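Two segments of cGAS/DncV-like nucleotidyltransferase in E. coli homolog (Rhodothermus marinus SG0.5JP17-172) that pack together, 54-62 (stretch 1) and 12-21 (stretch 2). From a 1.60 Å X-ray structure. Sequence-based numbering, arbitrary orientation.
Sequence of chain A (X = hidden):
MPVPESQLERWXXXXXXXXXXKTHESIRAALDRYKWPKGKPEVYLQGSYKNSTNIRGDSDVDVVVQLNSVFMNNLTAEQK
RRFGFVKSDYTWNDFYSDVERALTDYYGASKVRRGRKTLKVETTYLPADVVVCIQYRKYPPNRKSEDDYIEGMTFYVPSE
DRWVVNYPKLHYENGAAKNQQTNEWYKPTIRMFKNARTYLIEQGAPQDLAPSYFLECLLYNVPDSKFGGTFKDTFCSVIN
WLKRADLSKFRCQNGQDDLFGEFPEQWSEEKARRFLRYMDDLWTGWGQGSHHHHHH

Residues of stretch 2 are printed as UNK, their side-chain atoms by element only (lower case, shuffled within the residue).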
ATOM      1  N   ASN A  54      -8.308  -4.575   3.751  1.00 11.38           N
ATOM      2  CA  ASN A  54      -9.184  -4.921   2.637  1.00 12.97           C
ATOM      3  C   ASN A  54     -10.654  -4.877   3.064  1.00 12.76           C
ATOM      4  O   ASN A  54     -11.029  -5.420   4.110  1.00 12.33           O
ATOM      5  CB  ASN A  54      -8.834  -6.311   2.091  1.00 11.28           C
ATOM      6  CG  ASN A  54      -8.911  -7.391   3.156  1.00 11.39           C
ATOM      7  OD1 ASN A  54      -8.156  -7.368   4.136  1.00 13.41           O
ATOM      8  ND2 ASN A  54      -9.813  -8.347   2.964  1.00 12.62           N
ATOM      9  N   ILE A  55     -11.482  -4.192   2.271  1.00 11.70           N
ATOM     10  CA  ILE A  55     -12.915  -4.135   2.563  1.00 11.94           C
ATOM     11  C   ILE A  55     -13.708  -5.158   1.765  1.00 12.92           C
ATOM     12  O   ILE A  55     -14.907  -5.346   2.034  1.00 16.14           O
ATOM     13  CB  ILE A  55     -13.486  -2.714   2.345  1.00 13.29           C
ATOM     14  CG1 ILE A  55     -13.261  -2.243   0.907  1.00 15.57           C
ATOM     15  CG2 ILE A  55     -12.873  -1.738   3.358  1.00 15.59           C
ATOM     16  CD1 ILE A  55     -13.970  -0.935   0.567  1.00 15.30           C
ATOM     17  N   ARG A  56     -13.079  -5.843   0.812  1.00 14.94           N
ATOM     18  CA  ARG A  56     -13.688  -6.965   0.111  1.00 15.32           C
ATOM     19  C   ARG A  56     -12.777  -8.178   0.226  1.00 13.34           C
ATOM     20  O   ARG A  56     -11.615  -8.080   0.640  1.00 15.28           O
ATOM     21  CB  ARG A  56     -13.947  -6.649  -1.370  1.00 18.63           C
ATOM     22  CG  ARG A  56     -14.754  -5.368  -1.604  1.00 24.53           C
ATOM     23  CD  ARG A  56     -15.143  -5.230  -3.059  1.00 26.77           C
ATOM     24  NE  ARG A  56     -15.861  -6.418  -3.512  1.00 31.21           N
ATOM     25  CZ  ARG A  56     -17.175  -6.587  -3.418  1.00 33.76           C
ATOM     26  NH1 ARG A  56     -17.941  -5.637  -2.890  1.00 35.28           N
ATOM     27  NH2 ARG A  56     -17.728  -7.709  -3.859  1.00 31.47           N
ATOM     28  N   GLY A  57     -13.316  -9.331  -0.167  1.00 15.68           N
ATOM     29  CA  GLY A  57     -12.531 -10.545  -0.243  1.00 13.94           C
ATOM     30  C   GLY A  57     -12.210 -10.987  -1.646  1.00 15.19           C
ATOM     31  O   GLY A  57     -11.645 -12.083  -1.815  1.00 16.81           O
ATOM     32  N   ASP A  58     -12.544 -10.201  -2.669  1.00 16.03           N
ATOM     33  CA  ASP A  58     -12.408 -10.624  -4.057  1.00 17.11           C
ATOM     34  C   ASP A  58     -11.578  -9.657  -4.889  1.00 18.78           C
ATOM     35  O   ASP A  58     -11.592  -9.747  -6.125  1.00 19.77           O
ATOM     36  CB  ASP A  58     -13.792 -10.831  -4.694  1.00 19.48           C
ATOM     37  CG  ASP A  58     -14.631  -9.560  -4.736  1.00 20.56           C
ATOM     38  OD1 ASP A  58     -14.160  -8.488  -4.299  1.00 21.83           O
ATOM     39  OD2 ASP A  58     -15.794  -9.638  -5.212  1.00 25.42           O
ATOM     40  N   SER A  59     -10.848  -8.748  -4.255  1.00 16.02           N
ATOM     41  CA  SER A  59      -9.996  -7.855  -5.021  1.00 17.69           C
ATOM     42  C   SER A  59      -8.692  -8.560  -5.376  1.00 15.95           C
ATOM     43  O   SER A  59      -8.315  -9.560  -4.762  1.00 16.29           O
ATOM     44  CB  SER A  59      -9.738  -6.574  -4.233  1.00 24.10           C
ATOM     45  OG  SER A  59      -9.405  -6.875  -2.890  1.00 28.48           O
ATOM     46  N   ASP A  60      -8.001  -8.030  -6.387  1.00 16.55           N
ATOM     47  CA  ASP A  60      -6.742  -8.625  -6.815  1.00 15.48           C
ATOM     48  C   ASP A  60      -5.728  -8.582  -5.679  1.00 13.00           C
ATOM     49  O   ASP A  60      -5.744  -7.695  -4.826  1.00 15.45           O
ATOM     50  CB  ASP A  60      -6.161  -7.894  -8.031  1.00 18.41           C
ATOM     51  CG  ASP A  60      -7.013  -8.031  -9.295  1.00 22.74           C
ATOM     52  OD1 ASP A  60      -8.030  -8.764  -9.311  1.00 23.67           O
ATOM     53  OD2 ASP A  60      -6.636  -7.385 -10.297  1.00 30.33           O
ATOM     54  N   VAL A  61      -4.834  -9.554  -5.667  1.00 12.56           N
ATOM     55  CA  VAL A  61      -3.852  -9.695  -4.597  1.00 11.30           C
ATOM     56  C   VAL A  61      -2.543  -9.047  -5.028  1.00 13.42           C
ATOM     57  O   VAL A  61      -2.019  -9.346  -6.109  1.00 15.59           O
ATOM     58  CB  VAL A  61      -3.632 -11.178  -4.252  1.00 12.01           C
ATOM     59  CG1 VAL A  61      -2.624 -11.313  -3.123  1.00 15.65           C
ATOM     60  CG2 VAL A  61      -4.957 -11.835  -3.866  1.00 13.82           C
ATOM     61  N   ASP A  62      -1.995  -8.191  -4.169  1.00 12.08           N
ATOM     62  CA  ASP A  62      -0.732  -7.508  -4.451  1.00 11.91           C
ATOM     63  C   ASP A  62       0.428  -8.319  -3.877  1.00 13.58           C
ATOM     64  O   ASP A  62       0.622  -8.368  -2.654  1.00 15.26           O
ATOM     65  CB  ASP A  62      -0.747  -6.096  -3.875  1.00 12.73           C
ATOM     66  CG  ASP A  62      -1.845  -5.241  -4.469  1.00 23.74           C
ATOM     67  OD1 ASP A  62      -1.953  -5.181  -5.710  1.00 26.66           O
ATOM     68  OD2 ASP A  62      -2.623  -4.651  -3.689  1.00 36.33           O
ATOM     69  N   UNK A  12     -16.645  -0.924   9.225  1.00 12.44           N
ATOM     70  CA  UNK A  12     -15.320  -1.297   9.710  1.00 12.65           C
ATOM     71  C   UNK A  12     -14.959  -2.755   9.437  1.00 15.14           C
ATOM     72  O   UNK A  12     -13.816  -3.141   9.703  1.00 12.73           O
ATOM     73  o   UNK A  12     -15.812  -2.090  11.967  1.00 14.52           O
ATOM     74  c   UNK A  12     -15.200  -1.037  11.215  1.00 13.24           C
ATOM     75  N   UNK A  13     -15.887  -3.572   8.939  1.00 12.71           N
ATOM     76  CA  UNK A  13     -15.582  -4.991   8.766  1.00 13.71           C
ATOM     77  C   UNK A  13     -14.503  -5.222   7.713  1.00 13.20           C
ATOM     78  O   UNK A  13     -14.424  -4.527   6.700  1.00 15.29           O
ATOM     79  c   UNK A  13     -17.864  -5.816   9.439  1.00 17.57           C
ATOM     80  c   UNK A  13     -19.833  -6.227  10.338  1.00 23.72           C
ATOM     81  c   UNK A  13     -16.827  -5.765   8.367  1.00 16.93           C
ATOM     82  n   UNK A  13     -19.058  -5.719  11.279  1.00 22.00           N
ATOM     83  c   UNK A  13     -17.820  -5.452  10.743  1.00 19.46           C
ATOM     84  n   UNK A  13     -19.135  -6.308   9.219  1.00 22.56           N
ATOM     85  N   UNK A  14     -13.698  -6.251   7.948  1.00 12.74           N
ATOM     86  CA  UNK A  14     -12.691  -6.673   6.992  1.00 14.75           C
ATOM     87  C   UNK A  14     -13.265  -7.726   6.053  1.00 14.64           C
ATOM     88  O   UNK A  14     -14.022  -8.605   6.473  1.00 16.35           O
ATOM     89  c   UNK A  14     -11.478  -7.234   7.732  1.00 10.69           C
ATOM     90  o   UNK A  14      -9.139  -8.310   8.801  1.00 15.84           O
ATOM     91  n   UNK A  14      -8.040  -8.401   6.836  1.00 14.60           N
ATOM     92  c   UNK A  14      -9.090  -8.084   7.579  1.00 13.86           C
ATOM     93  c   UNK A  14     -10.234  -7.416   6.852  1.00 11.27           C
ATOM     94  N   UNK A  15     -12.912  -7.626   4.776  1.00 13.10           N
ATOM     95  CA  UNK A  15     -13.192  -8.710   3.857  1.00 13.28           C
ATOM     96  C   UNK A  15     -12.420  -9.968   4.215  1.00 14.34           C
ATOM     97  O   UNK A  15     -11.402  -9.946   4.923  1.00 15.60           O
ATOM     98  N   UNK A  16     -12.915 -11.093   3.712  1.00 15.95           N
ATOM     99  CA  UNK A  16     -12.232 -12.353   3.954  1.00 13.58           C
ATOM    100  C   UNK A  16     -10.846 -12.328   3.324  1.00 14.78           C
ATOM    101  O   UNK A  16     -10.621 -11.675   2.302  1.00 17.75           O
ATOM    102  c   UNK A  16     -13.038 -13.515   3.381  1.00 18.16           C
ATOM    103  N   UNK A  17      -9.909 -13.052   3.943  1.00 13.91           N
ATOM    104  CA  UNK A  17      -8.535 -13.099   3.449  1.00 11.85           C
ATOM    105  C   UNK A  17      -8.058 -14.495   3.083  1.00 11.67           C
ATOM    106  O   UNK A  17      -6.907 -14.632   2.661  1.00 14.77           O
ATOM    107  c   UNK A  17      -7.551 -12.523   4.479  1.00 17.52           C
ATOM    108  o   UNK A  17      -7.545 -13.339   5.658  1.00 24.35           O
ATOM    109  c   UNK A  17      -7.914 -11.086   4.845  1.00 20.94           C
ATOM    110  N   UNK A  18      -8.890 -15.528   3.241  1.00 13.08           N
ATOM    111  CA  UNK A  18      -8.434 -16.897   3.001  1.00 12.58           C
ATOM    112  C   UNK A  18      -7.979 -17.090   1.562  1.00 14.86           C
ATOM    113  O   UNK A  18      -6.924 -17.678   1.301  1.00 15.24           O
ATOM    114  c   UNK A  18      -9.556 -17.880   3.346  1.00 17.11           C
ATOM    115  c   UNK A  18      -9.116 -19.321   3.099  1.00 24.18           C
ATOM    116  o   UNK A  18      -9.923 -17.715   4.722  1.00 25.32           O
ATOM    117  N   UNK A  19      -8.764 -16.598   0.608  1.00 12.60           N
ATOM    118  CA  UNK A  19      -8.426 -16.806  -0.791  1.00 11.72           C
ATOM    119  C   UNK A  19      -7.201 -15.987  -1.190  1.00 13.89           C
ATOM    120  O   UNK A  19      -6.375 -16.456  -1.989  1.00 13.79           O
ATOM    121  c   UNK A  19      -9.413 -16.809  -3.110  1.00 16.81           C
ATOM    122  c   UNK A  19      -9.655 -16.483  -1.650  1.00 15.22           C
ATOM    123  o   UNK A  19     -10.768 -17.265  -1.187  1.00 15.60           O
ATOM    124  N   UNK A  20      -7.034 -14.789  -0.614  1.00 12.29           N
ATOM    125  CA  UNK A  20      -5.834 -13.998  -0.878  1.00 10.64           C
ATOM    126  C   UNK A  20      -4.588 -14.687  -0.338  1.00 13.19           C
ATOM    127  O   UNK A  20      -3.548 -14.721  -1.007  1.00 12.88           O
ATOM    128  c   UNK A  20      -5.992 -12.604  -0.269  1.00 12.36           C
ATOM    129  N   UNK A  21      -4.680 -15.268   0.860  1.00 13.05           N
ATOM    130  CA  UNK A  21      -3.539 -15.997   1.404  1.00 12.89           C
ATOM    131  C   UNK A  21      -3.170 -17.191   0.528  1.00 11.97           C
ATOM    132  O   UNK A  21      -1.987 -17.444   0.283  1.00 13.51           O
ATOM    133  c   UNK A  21      -3.669 -15.270   3.839  1.00 28.62           C
ATOM    134  n   UNK A  21      -4.558 -14.717   7.529  1.00 53.19           N
ATOM    135  c   UNK A  21      -3.830 -16.434   2.840  1.00 16.74           C
ATOM    136  c   UNK A  21      -3.944 -14.461   6.194  1.00 44.15           C
ATOM    137  c   UNK A  21      -4.079 -15.652   5.256  1.00 35.60           C
TER
HETATM  138  O   HOH W   1     -15.979  -4.474   4.447  1.00 15.79           O
HETATM  139  O   HOH W   2      -9.504 -13.163   0.073  1.00 16.38           O

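Position 12 carries one carbon and then one oxygen, a short hydroxyl side chain whose CA-to-CB bond points away from stretch 1, touching nothing there; this is S12, its hydroxyl satisfied elsewhere in the structure. Position 13 has one carbon followed by a five-membered ring of three carbons and two nitrogens, an imidazole, so it is H13. The ring leads away from stretch 1, and the residue contributes through its backbone: water 1 donates to O of H13 at 2.7 Å and to O of I55 at 2.8 Å, joining two carbonyls that could not bond to each other.

At position 14 three carbons run out in an extended chain, the third bearing one oxygen and one nitrogen. That terminal amide is one carbon longer than the one on N54, and its nitrogen lies 2.9 Å from OD1 of N54. The residue is Q14; its NE2 donates to that oxygen at an angle of 165°, a nearly straight bond between two side-chain amides.

Position 15 has no side-chain atom at all and is G15. The bareness has a visible reason: an ideal CB would point toward stretch 1, 2.2 Å from O of R56 and 2.8 Å from N of G57, both clashes. Without it, the CA of G15 comes within 4.2 Å of the CA of R56. The backbone then bonds in both directions with one partner, N of G15 donating to O of N54 at 3.0 Å, and ND2 of N54 donating weakly to O of G15, also at 3.0 Å.

A single carbon at position 16 makes A16. Its methyl is set sideways, and the carbonyl makes the approach, with CA of G57 3.4 Å from O of A16 in a CA-H...O contact. On the facing side, an ideal CB on G57 would sit a tight 3.2 Å from that same oxygen.

Position 17 branches at its first carbon into one oxygen and one carbon, which gives T17; its CG2 rests 3.8 Å from OD1 of N54. Position 18 repeats the pattern, out of reach, and is T18. Position 19, branched the same way, is T19; its CB points toward stretch 1, yet stays 4.8 Å from O of G57. One carbon at position 20 gives A20, whose CB packs 3.8 Å from CG2 of V61. Position 21, four carbons in a row ending in nitrogen, is K21, directed away; its backbone N donates to O of T17 at 2.9 Å, tying the first turn of the helix to the residue before it.

The contact is organised around N54. Its ND2 also donates to O of R56 at 3.0 Å, fixing the amide within its own loop while OD1 receives Q14. Glycines in both loops allow close backbone approach, and water 2 links O of A16, O of G57 and N of A20. Beyond this polar part, V61 against A20 supplies a small apolar anchor where the helix begins.

Stretch 2 (12-21) SHQGATTTAK
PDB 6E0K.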